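Local coordinates for protein TruD (Uncultured prochloron, PDB 4BS9) that acts as a cyanobactin heterocyclase, an adenylating enzyme that probably uses ATP to convert cysteines of the trunkamide precursor peptide into thiazolines, at residues P19-L24 against A32-L37; H465-Q470 against L769-M774; V483-I488 against M744-R749. All blocks are in the same frame, centred on the assembly; numbering follows the deposited sequence.

In the fold
Along the chain contact 1 closes first, in the N-terminal region related to winged helix-turn-helix domains; contacts 2 and 3 follow downstream and involve the YcaO region. Contact 1 lies across the chain's centre, about 91 Å from contact 2 and 80 Å from contact 3, centre to centre. Contacts 2 and 3 are neighbours, with centres about 12 Å apart, and 483-488 with 744-749 is nested inside the loop closed by 465-470 with 769-774. Q470 meets S748 and I488, and H465 and F466 lie against R749. Contact 1 shapes a local hairpin; contact 2 ties the loop after helix 754-761 to the start of helix 468-472, and contact 3 the loop before helix 754-761 to that after helix 474-479.

Contact 1: residues P19-L24 against A32-L37; sequences PKQVYL and ALTGQL
V22 and L33 form the hydrogen-bonded antiparallel pair in this beta hairpin of strands 21-26 and 29-34, within the winged helix-turn-helix-like domain. V22 N donates to L33 O at 3.0 Å, and L33 N returns a nearly straight bond to V22 O at 2.8 Å. Their buried side chains share one face of the sheet, CB to CB 4.3 Å apart, and L24 joins them through its CD1, which meets CD1 of L33. On the other face, Q21 and T34 lie side by side, and A32 CB approaches CD2 of the Y23 ring at 4.3 Å. The non-hydrogen-bonded pairs Q21-T34 and Y23-A32 flank the central one. Just before strand 21-26, the extended K20 chain crosses Q36 obliquely, CG and CD lying against its carboxamide.

Further out, L74 of helix 64-76 and Y79 pack on L33, while I16 of strand 13-17 and C39 of helix 36-41 pack on V22. Y23 OH is hydrogen-bonded to Q230 NE2 of the second subunit, whose V227 packs on Y23. Where the chain turns into helix 36-41, the N-cap residue G35, whose backbone angles (phi 153°) call for glycine, donates from its N to K20 O at 2.9 Å.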
loop_
_atom_site.group_PDB
_atom_site.type_symbol
_atom_site.label_atom_id
_atom_site.label_comp_id
_atom_site.label_asym_id
_atom_site.label_seq_id
_atom_site.Cartn_x
_atom_site.Cartn_y
_atom_site.Cartn_z
ATOM N N PRO A 19 32.655 -26.529 18.902
ATOM C CA PRO A 19 33.258 -27.475 17.947
ATOM C C PRO A 19 33.267 -26.944 16.504
ATOM O O PRO A 19 34.331 -26.841 15.902
ATOM C CB PRO A 19 32.401 -28.738 18.089
ATOM C CG PRO A 19 31.125 -28.278 18.716
ATOM C CD PRO A 19 31.440 -27.056 19.539
ATOM N N LYS A 20 32.112 -26.536 15.986
ATOM C CA LYS A 20 31.949 -26.373 14.540
ATOM C C LYS A 20 31.073 -25.196 14.065
ATOM O O LYS A 20 30.875 -25.014 12.868
ATOM C CB LYS A 20 31.354 -27.673 14.015
ATOM C CG LYS A 20 31.672 -27.963 12.567
ATOM C CD LYS A 20 31.076 -29.301 12.165
ATOM C CE LYS A 20 31.034 -29.469 10.654
ATOM N NZ LYS A 20 29.958 -30.419 10.246
ATOM N N GLN A 21 30.576 -24.389 14.998
ATOM C CA GLN A 21 29.570 -23.372 14.707
ATOM C C GLN A 21 30.072 -22.000 15.041
ATOM O O GLN A 21 30.744 -21.809 16.049
ATOM C CB GLN A 21 28.298 -23.619 15.542
ATOM C CG GLN A 21 27.239 -24.446 14.844
ATOM C CD GLN A 21 26.971 -23.916 13.457
ATOM O OE1 GLN A 21 26.809 -22.712 13.265
ATOM N NE2 GLN A 21 26.970 -24.801 12.475
ATOM N N VAL A 22 29.718 -21.042 14.194
ATOM C CA VAL A 22 29.926 -19.625 14.469
ATOM C C VAL A 22 28.733 -18.837 13.957
ATOM O O VAL A 22 28.240 -19.079 12.859
ATOM C CB VAL A 22 31.183 -19.097 13.780
ATOM C CG1 VAL A 22 31.228 -17.581 13.846
ATOM C CG2 VAL A 22 32.416 -19.693 14.432
ATOM N N TYR A 23 28.271 -17.893 14.763
ATOM C CA TYR A 23 27.131 -17.093 14.396
ATOM C C TYR A 23 27.573 -15.647 14.355
ATOM O O TYR A 23 28.256 -15.185 15.261
ATOM C CB TYR A 23 26.022 -17.275 15.414
ATOM C CG TYR A 23 25.446 -18.664 15.460
ATOM C CD1 TYR A 23 26.065 -19.661 16.181
ATOM C CD2 TYR A 23 24.270 -18.980 14.794
ATOM C CE1 TYR A 23 25.532 -20.938 16.235
ATOM C CE2 TYR A 23 23.725 -20.251 14.852
ATOM C CZ TYR A 23 24.360 -21.223 15.578
ATOM O OH TYR A 23 23.861 -22.502 15.652
ATOM N N LEU A 24 27.213 -14.952 13.280
ATOM C CA LEU A 24 27.411 -13.521 13.168
ATOM C C LEU A 24 26.042 -12.848 13.346
ATOM O O LEU A 24 25.140 -12.971 12.497
ATOM C CB LEU A 24 28.053 -13.163 11.816
ATOM C CG LEU A 24 29.281 -13.988 11.430
ATOM C CD1 LEU A 24 29.973 -13.403 10.210
ATOM C CD2 LEU A 24 30.269 -14.066 12.580
ATOM N N ALA A 32 25.309 -17.606 9.661
ATOM C CA ALA A 32 25.995 -18.690 10.329
ATOM C C ALA A 32 27.166 -19.154 9.476
ATOM O O ALA A 32 27.113 -19.103 8.249
ATOM C CB ALA A 32 25.033 -19.829 10.602
ATOM N N LEU A 33 28.243 -19.563 10.138
ATOM C CA LEU A 33 29.355 -20.211 9.467
ATOM C C LEU A 33 29.569 -21.560 10.093
ATOM O O LEU A 33 29.347 -21.742 11.291
ATOM C CB LEU A 33 30.621 -19.390 9.576
ATOM C CG LEU A 33 30.572 -18.092 8.782
ATOM C CD1 LEU A 33 31.791 -17.254 9.139
ATOM C CD2 LEU A 33 30.495 -18.344 7.284
ATOM N N THR A 34 30.008 -22.504 9.265
ATOM C CA THR A 34 30.153 -23.886 9.670
ATOM C C THR A 34 31.553 -24.386 9.320
ATOM O O THR A 34 31.974 -24.370 8.165
ATOM C CB THR A 34 29.064 -24.755 9.003
ATOM O OG1 THR A 34 27.810 -24.070 9.080
ATOM C CG2 THR A 34 28.938 -26.110 9.681
ATOM N N GLY A 35 32.274 -24.817 10.344
ATOM C CA GLY A 35 33.600 -25.367 10.173
ATOM C C GLY A 35 34.420 -25.175 11.423
ATOM O O GLY A 35 34.397 -24.102 12.030
ATOM N N GLN A 36 35.157 -26.218 11.791
ATOM C CA GLN A 36 36.145 -26.156 12.862
ATOM C C GLN A 36 37.183 -25.074 12.582
ATOM O O GLN A 36 37.692 -24.455 13.507
ATOM C CB GLN A 36 36.861 -27.493 13.019
ATOM C CG GLN A 36 35.954 -28.679 13.333
ATOM C CD GLN A 36 35.200 -29.213 12.122
ATOM O OE1 GLN A 36 35.463 -28.825 10.987
ATOM N NE2 GLN A 36 34.245 -30.093 12.364
ATOM N N LEU A 37 37.501 -24.839 11.311
ATOM C CA LEU A 37 38.477 -23.805 10.972
ATOM C C LEU A 37 37.996 -22.430 11.415
ATOM O O LEU A 37 38.754 -21.684 12.042
ATOM C CB LEU A 37 38.844 -23.819 9.479
ATOM C CG LEU A 37 40.015 -24.750 9.134
ATOM C CD1 LEU A 37 39.595 -26.211 9.214
ATOM C CD2 LEU A 37 40.554 -24.455 7.752
#

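Contact 2: residues H465-Q470 against L769-M774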
loop_
_atom_site.group_PDB
_atom_site.type_symbol
_atom_site.label_atom_id
_atom_site.label_comp_id
_atom_site.label_asym_id
_atom_site.label_seq_id
_atom_site.Cartn_x
_atom_site.Cartn_y
_atom_site.Cartn_z
ATOM N N HIS A 465 -18.132 28.875 -32.135
ATOM C CA HIS A 465 -19.505 28.897 -32.605
ATOM C C HIS A 465 -20.481 29.422 -31.573
ATOM O O HIS A 465 -21.480 28.775 -31.264
ATOM C CB HIS A 465 -19.927 27.511 -33.064
ATOM C CG HIS A 465 -19.025 26.942 -34.100
ATOM N ND1 HIS A 465 -17.920 26.186 -33.779
ATOM C CD2 HIS A 465 -19.039 27.046 -35.448
ATOM C CE1 HIS A 465 -17.295 25.833 -34.888
ATOM N NE2 HIS A 465 -17.954 26.341 -35.914
ATOM N N PHE A 466 -20.182 30.594 -31.032
ATOM C CA PHE A 466 -21.162 31.325 -30.259
ATOM C C PHE A 466 -21.986 32.174 -31.219
ATOM O O PHE A 466 -21.422 32.834 -32.084
ATOM C CB PHE A 466 -20.480 32.218 -29.230
ATOM C CG PHE A 466 -19.861 31.466 -28.098
ATOM C CD1 PHE A 466 -20.657 30.899 -27.111
ATOM C CD2 PHE A 466 -18.490 31.339 -28.004
ATOM C CE1 PHE A 466 -20.088 30.202 -26.056
ATOM C CE2 PHE A 466 -17.920 30.645 -26.949
ATOM C CZ PHE A 466 -18.720 30.070 -25.978
ATOM N N SER A 467 -23.309 32.159 -31.061
ATOM C CA SER A 467 -24.201 32.964 -31.902
ATOM C C SER A 467 -23.987 34.438 -31.644
ATOM O O SER A 467 -23.485 34.823 -30.588
ATOM C CB SER A 467 -25.676 32.641 -31.629
ATOM O OG SER A 467 -26.112 33.188 -30.393
ATOM N N ASP A 468 -24.387 35.267 -32.603
ATOM C CA ASP A 468 -24.338 36.706 -32.396
ATOM C C ASP A 468 -25.196 37.078 -31.194
ATOM O O ASP A 468 -24.756 37.813 -30.338
ATOM C CB ASP A 468 -24.762 37.460 -33.649
ATOM C CG ASP A 468 -23.793 37.257 -34.798
ATOM O OD1 ASP A 468 -22.575 37.428 -34.591
ATOM O OD2 ASP A 468 -24.247 36.922 -35.909
ATOM N N ARG A 469 -26.394 36.526 -31.102
ATOM C CA ARG A 469 -27.220 36.705 -29.914
ATOM C C ARG A 469 -26.457 36.428 -28.624
ATOM O O ARG A 469 -26.441 37.259 -27.730
ATOM C CB ARG A 469 -28.439 35.796 -29.978
ATOM C CG ARG A 469 -29.065 35.485 -28.627
ATOM C CD ARG A 469 -30.247 34.547 -28.784
ATOM N NE ARG A 469 -31.526 35.247 -28.870
ATOM C CZ ARG A 469 -32.662 34.700 -29.312
ATOM N NH1 ARG A 469 -32.702 33.440 -29.745
ATOM N NH2 ARG A 469 -33.780 35.420 -29.332
ATOM N N GLN A 470 -25.840 35.257 -28.523
ATOM C CA GLN A 470 -25.124 34.882 -27.296
ATOM C C GLN A 470 -24.151 35.971 -26.817
ATOM O O GLN A 470 -24.164 36.347 -25.641
ATOM C CB GLN A 470 -24.386 33.551 -27.484
ATOM C CG GLN A 470 -25.289 32.329 -27.383
ATOM C CD GLN A 470 -24.593 31.058 -27.807
ATOM O OE1 GLN A 470 -24.309 30.864 -28.984
ATOM N NE2 GLN A 470 -24.300 30.188 -26.848
ATOM N N LEU A 769 -33.798 24.300 -37.799
ATOM C CA LEU A 769 -34.472 24.770 -36.601
ATOM C C LEU A 769 -33.984 26.175 -36.272
ATOM O O LEU A 769 -32.910 26.581 -36.711
ATOM C CB LEU A 769 -34.186 23.818 -35.445
ATOM C CG LEU A 769 -35.014 23.988 -34.181
ATOM C CD1 LEU A 769 -36.489 23.755 -34.480
ATOM C CD2 LEU A 769 -34.520 23.029 -33.106
ATOM N N ALA A 770 -34.785 26.925 -35.524
ATOM C CA ALA A 770 -34.412 28.287 -35.122
ATOM C C ALA A 770 -33.641 28.251 -33.813
ATOM O O ALA A 770 -33.831 27.336 -33.006
ATOM C CB ALA A 770 -35.655 29.144 -34.967
ATOM N N GLU A 771 -32.789 29.247 -33.593
ATOM C CA GLU A 771 -31.999 29.330 -32.353
ATOM C C GLU A 771 -32.862 29.288 -31.068
ATOM O O GLU A 771 -32.499 28.615 -30.099
ATOM C CB GLU A 771 -31.116 30.583 -32.376
ATOM C CG GLU A 771 -30.129 30.706 -31.222
ATOM C CD GLU A 771 -29.215 31.911 -31.365
ATOM O OE1 GLU A 771 -29.354 32.633 -32.371
ATOM O OE2 GLU A 771 -28.357 32.137 -30.479
ATOM N N ALA A 772 -33.998 29.988 -31.065
ATOM C CA ALA A 772 -34.895 30.014 -29.895
ATOM C C ALA A 772 -35.544 28.654 -29.636
ATOM O O ALA A 772 -35.920 28.353 -28.506
ATOM C CB ALA A 772 -35.959 31.088 -30.052
ATOM N N GLN A 773 -35.666 27.830 -30.672
ATOM C CA GLN A 773 -36.241 26.487 -30.516
ATOM C C GLN A 773 -35.218 25.404 -30.106
ATOM O O GLN A 773 -35.602 24.251 -29.889
ATOM C CB GLN A 773 -36.991 26.057 -31.794
ATOM C CG GLN A 773 -38.502 26.278 -31.762
ATOM C CD GLN A 773 -38.896 27.750 -31.705
ATOM O OE1 GLN A 773 -38.367 28.583 -32.451
ATOM N NE2 GLN A 773 -39.836 28.076 -30.825
ATOM N N MET A 774 -33.935 25.753 -29.984
ATOM C CA MET A 774 -32.948 24.776 -29.517
ATOM C C MET A 774 -33.310 24.310 -28.104
ATOM O O MET A 774 -33.711 25.110 -27.266
ATOM C CB MET A 774 -31.510 25.340 -29.552
ATOM C CG MET A 774 -30.941 25.620 -30.942
ATOM S SD MET A 774 -31.227 24.285 -32.135
ATOM C CE MET A 774 -29.654 23.489 -32.165
#
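A capping box starts helix 468-472, and its serine, S467, also takes hold of E771 from the loop that follows helix 754-761. S467 OG donates to E771 OE2; the modelled separation of 2.5 Å is doubtful in its exact length. The same hydroxyl accepts from Q470 N at 2.8 Å, while S467 N donates to Q470 OE1, completing the reciprocal box. With chi1 at 74°, OG sits between the backbone N and the carbonyl carbon of its own residue. E771 reaches it with an extended chain, CG anti to the backbone N (chi1 -173°).

This box lies in the YcaO region, and the carboxylate faces the N-terminal end of the helix, a setting that would probably favour its negative charge. R469 slides past E771 in the opposite direction: its CD lies 3.5 Å from E771 OE2. The guanidinium, by contrast, makes no salt bridge, since E771 OE1 is 4.3 Å from R469 NH1 and well out of the guanidinium plane, and the two flat groups are turned 65° apart. A772 N lies at the edge of that guanidinium, 3.9 Å from R469 NH1. Y756 of helix 754-761 and the loop residue F750 pack on E771, and F750 N also donates to Q470 OE1.

Contact 3: residues V483-I488 against M744-R749; sequences VTHDWI and MRFWSR
H485 is the first residue of 483-488 to meet 744-749, where its imidazole joins F746 and W747 in a small aromatic cluster. The ring is reached by two atoms: W747 CE3 lies 3.6 Å from H485 CE1, and F746 CZ lies 4.1 Å from H485 NE2. Both rings are steeply inclined to the imidazole, at 75° for the six-membered ring of W747 and 80° for F746, and the H485 and F746 side chains cross at about a right angle. The first torsion of H485 sets CG beside its backbone N and anti to the carbonyl carbon, and CB, behind the ring, rests 4.1 Å from S748 CB.

D486 follows with the polar link. With OG anti to its own backbone N (chi1 -159°), S748 donates from OG to D486 OD1 at 3.0 Å, approaching from above the carboxylate plane. S748 sits in the type II beta turn from F746 to R749, which presents W747 and S748 toward the other loop.

Behind this front, F746 CD2 covers the centre of one face of the R749 guanidinium at 3.7 Å above its plane. R745 NH2 donates to R749 O at 2.8 Å, bracing the two ends of 745-749. This surface contact joins the loop between helix 474-479 and strand 497-505 to the loop between strand 735-740 and helix 754-761. Helix 545-568 borders the second loop: its R559 and C563 pack on W747, and its D560 accepts from R745 N.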
loop_
_atom_site.group_PDB
_atom_site.type_symbol
_atom_site.label_atom_id
_atom_site.label_comp_id
_atom_site.label_asym_id
_atom_site.label_seq_id
_atom_site.Cartn_x
_atom_site.Cartn_y
_atom_site.Cartn_z
ATOM N N VAL A 483 -23.912 27.420 -15.370
ATOM C CA VAL A 483 -22.846 26.449 -15.507
ATOM C C VAL A 483 -21.551 27.174 -15.856
ATOM O O VAL A 483 -21.560 28.349 -16.241
ATOM C CB VAL A 483 -23.201 25.428 -16.626
ATOM C CG1 VAL A 483 -22.370 24.156 -16.521
ATOM C CG2 VAL A 483 -24.676 25.052 -16.567
ATOM N N THR A 484 -20.441 26.466 -15.686
ATOM C CA THR A 484 -19.151 26.886 -16.214
ATOM C C THR A 484 -19.137 26.981 -17.748
ATOM O O THR A 484 -18.350 27.745 -18.316
ATOM C CB THR A 484 -18.038 25.924 -15.765
ATOM O OG1 THR A 484 -16.776 26.425 -16.213
ATOM C CG2 THR A 484 -18.252 24.503 -16.320
ATOM N N HIS A 485 -19.987 26.188 -18.403
ATOM C CA HIS A 485 -20.167 26.223 -19.862
ATOM C C HIS A 485 -20.706 27.567 -20.362
ATOM O O HIS A 485 -20.205 28.122 -21.338
ATOM C CB HIS A 485 -21.165 25.138 -20.310
ATOM C CG HIS A 485 -20.606 23.748 -20.330
ATOM N ND1 HIS A 485 -21.284 22.667 -19.806
ATOM C CD2 HIS A 485 -19.448 23.257 -20.834
ATOM C CE1 HIS A 485 -20.564 21.573 -19.976
ATOM N NE2 HIS A 485 -19.446 21.903 -20.599
ATOM N N ASP A 486 -21.731 28.076 -19.686
ATOM C CA ASP A 486 -22.538 29.187 -20.205
ATOM C C ASP A 486 -21.877 30.560 -20.048
ATOM O O ASP A 486 -22.534 31.585 -20.246
ATOM C CB ASP A 486 -23.914 29.208 -19.526
ATOM C CG ASP A 486 -24.600 27.849 -19.533
ATOM O OD1 ASP A 486 -24.075 26.901 -20.159
ATOM O OD2 ASP A 486 -25.667 27.730 -18.899
ATOM N N TRP A 487 -20.597 30.588 -19.674
ATOM C CA TRP A 487 -19.802 31.801 -19.792
ATOM C C TRP A 487 -19.634 32.072 -21.274
ATOM O O TRP A 487 -18.998 31.289 -21.991
ATOM C CB TRP A 487 -18.424 31.632 -19.149
ATOM C CG TRP A 487 -17.432 32.703 -19.550
ATOM C CD1 TRP A 487 -16.515 32.655 -20.588
ATOM C CD2 TRP A 487 -17.264 33.982 -18.934
ATOM N NE1 TRP A 487 -15.794 33.826 -20.639
ATOM C CE2 TRP A 487 -16.227 34.654 -19.635
ATOM C CE3 TRP A 487 -17.881 34.626 -17.851
ATOM C CZ2 TRP A 487 -15.797 35.934 -19.281
ATOM C CZ3 TRP A 487 -17.455 35.903 -17.497
ATOM C CH2 TRP A 487 -16.424 36.546 -18.213
ATOM N N ILE A 488 -20.213 33.172 -21.735
ATOM C CA ILE A 488 -20.024 33.584 -23.116
ATOM C C ILE A 488 -18.779 34.429 -23.097
ATOM O O ILE A 488 -18.720 35.372 -22.331
ATOM C CB ILE A 488 -21.179 34.445 -23.653
ATOM C CG1 ILE A 488 -22.546 33.861 -23.268
ATOM C CG2 ILE A 488 -21.047 34.617 -25.159
ATOM C CD1 ILE A 488 -22.697 32.377 -23.499
ATOM N N MET A 744 -16.864 21.223 -35.797
ATOM C CA MET A 744 -17.543 20.238 -34.967
ATOM C C MET A 744 -17.965 20.848 -33.657
ATOM O O MET A 744 -17.247 21.656 -33.076
ATOM C CB MET A 744 -16.703 18.977 -34.785
ATOM C CG MET A 744 -16.947 18.025 -35.944
ATOM S SD MET A 744 -15.950 16.544 -35.899
ATOM C CE MET A 744 -16.822 15.635 -34.638
ATOM N N ARG A 745 -19.152 20.433 -33.225
ATOM C CA ARG A 745 -19.962 21.152 -32.247
ATOM C C ARG A 745 -19.798 20.647 -30.810
ATOM O O ARG A 745 -19.642 19.442 -30.545
ATOM C CB ARG A 745 -21.453 21.048 -32.605
ATOM C CG ARG A 745 -21.826 21.396 -34.039
ATOM C CD ARG A 745 -21.583 22.842 -34.417
ATOM N NE ARG A 745 -22.306 23.769 -33.559
ATOM C CZ ARG A 745 -22.619 25.014 -33.885
ATOM N NH1 ARG A 745 -22.312 25.510 -35.078
ATOM N NH2 ARG A 745 -23.262 25.770 -33.016
ATOM N N PHE A 746 -19.886 21.602 -29.890
ATOM C CA PHE A 746 -19.679 21.363 -28.481
ATOM C C PHE A 746 -20.881 21.922 -27.753
ATOM O O PHE A 746 -21.638 22.719 -28.314
ATOM C CB PHE A 746 -18.399 22.057 -28.043
ATOM C CG PHE A 746 -18.014 21.802 -26.615
ATOM C CD1 PHE A 746 -17.933 20.509 -26.117
ATOM C CD2 PHE A 746 -17.690 22.868 -25.769
ATOM C CE1 PHE A 746 -17.563 20.284 -24.801
ATOM C CE2 PHE A 746 -17.321 22.647 -24.455
ATOM C CZ PHE A 746 -17.256 21.353 -23.972
ATOM N N TRP A 747 -21.052 21.478 -26.514
ATOM C CA TRP A 747 -22.171 21.880 -25.677
ATOM C C TRP A 747 -22.303 23.398 -25.600
ATOM O O TRP A 747 -21.307 24.108 -25.529
ATOM C CB TRP A 747 -22.036 21.252 -24.271
ATOM C CG TRP A 747 -22.146 19.725 -24.289
ATOM C CD1 TRP A 747 -22.940 18.968 -25.114
ATOM C CD2 TRP A 747 -21.452 18.789 -23.448
ATOM N NE1 TRP A 747 -22.781 17.632 -24.846
ATOM C CE2 TRP A 747 -21.877 17.488 -23.828
ATOM C CE3 TRP A 747 -20.519 18.917 -22.408
ATOM C CZ2 TRP A 747 -21.398 16.325 -23.205
ATOM C CZ3 TRP A 747 -20.042 17.753 -21.782
ATOM C CH2 TRP A 747 -20.488 16.477 -22.185
ATOM N N SER A 748 -23.539 23.883 -25.691
ATOM C CA SER A 748 -23.898 25.230 -25.242
ATOM C C SER A 748 -23.576 26.370 -26.221
ATOM O O SER A 748 -23.613 27.541 -25.841
ATOM C CB SER A 748 -23.226 25.487 -23.890
ATOM O OG SER A 748 -23.870 26.509 -23.175
ATOM N N ARG A 749 -23.279 26.040 -27.474
ATOM C CA ARG A 749 -22.837 27.040 -28.453
ATOM C C ARG A 749 -23.693 26.945 -29.680
ATOM O O ARG A 749 -23.739 25.886 -30.302
ATOM C CB ARG A 749 -21.384 26.789 -28.844
ATOM C CG ARG A 749 -20.374 27.086 -27.751
ATOM C CD ARG A 749 -19.330 25.985 -27.740
ATOM N NE ARG A 749 -18.021 26.365 -27.199
ATOM C CZ ARG A 749 -17.757 26.604 -25.918
ATOM N NH1 ARG A 749 -18.712 26.571 -24.989
ATOM N NH2 ARG A 749 -16.522 26.908 -25.573
#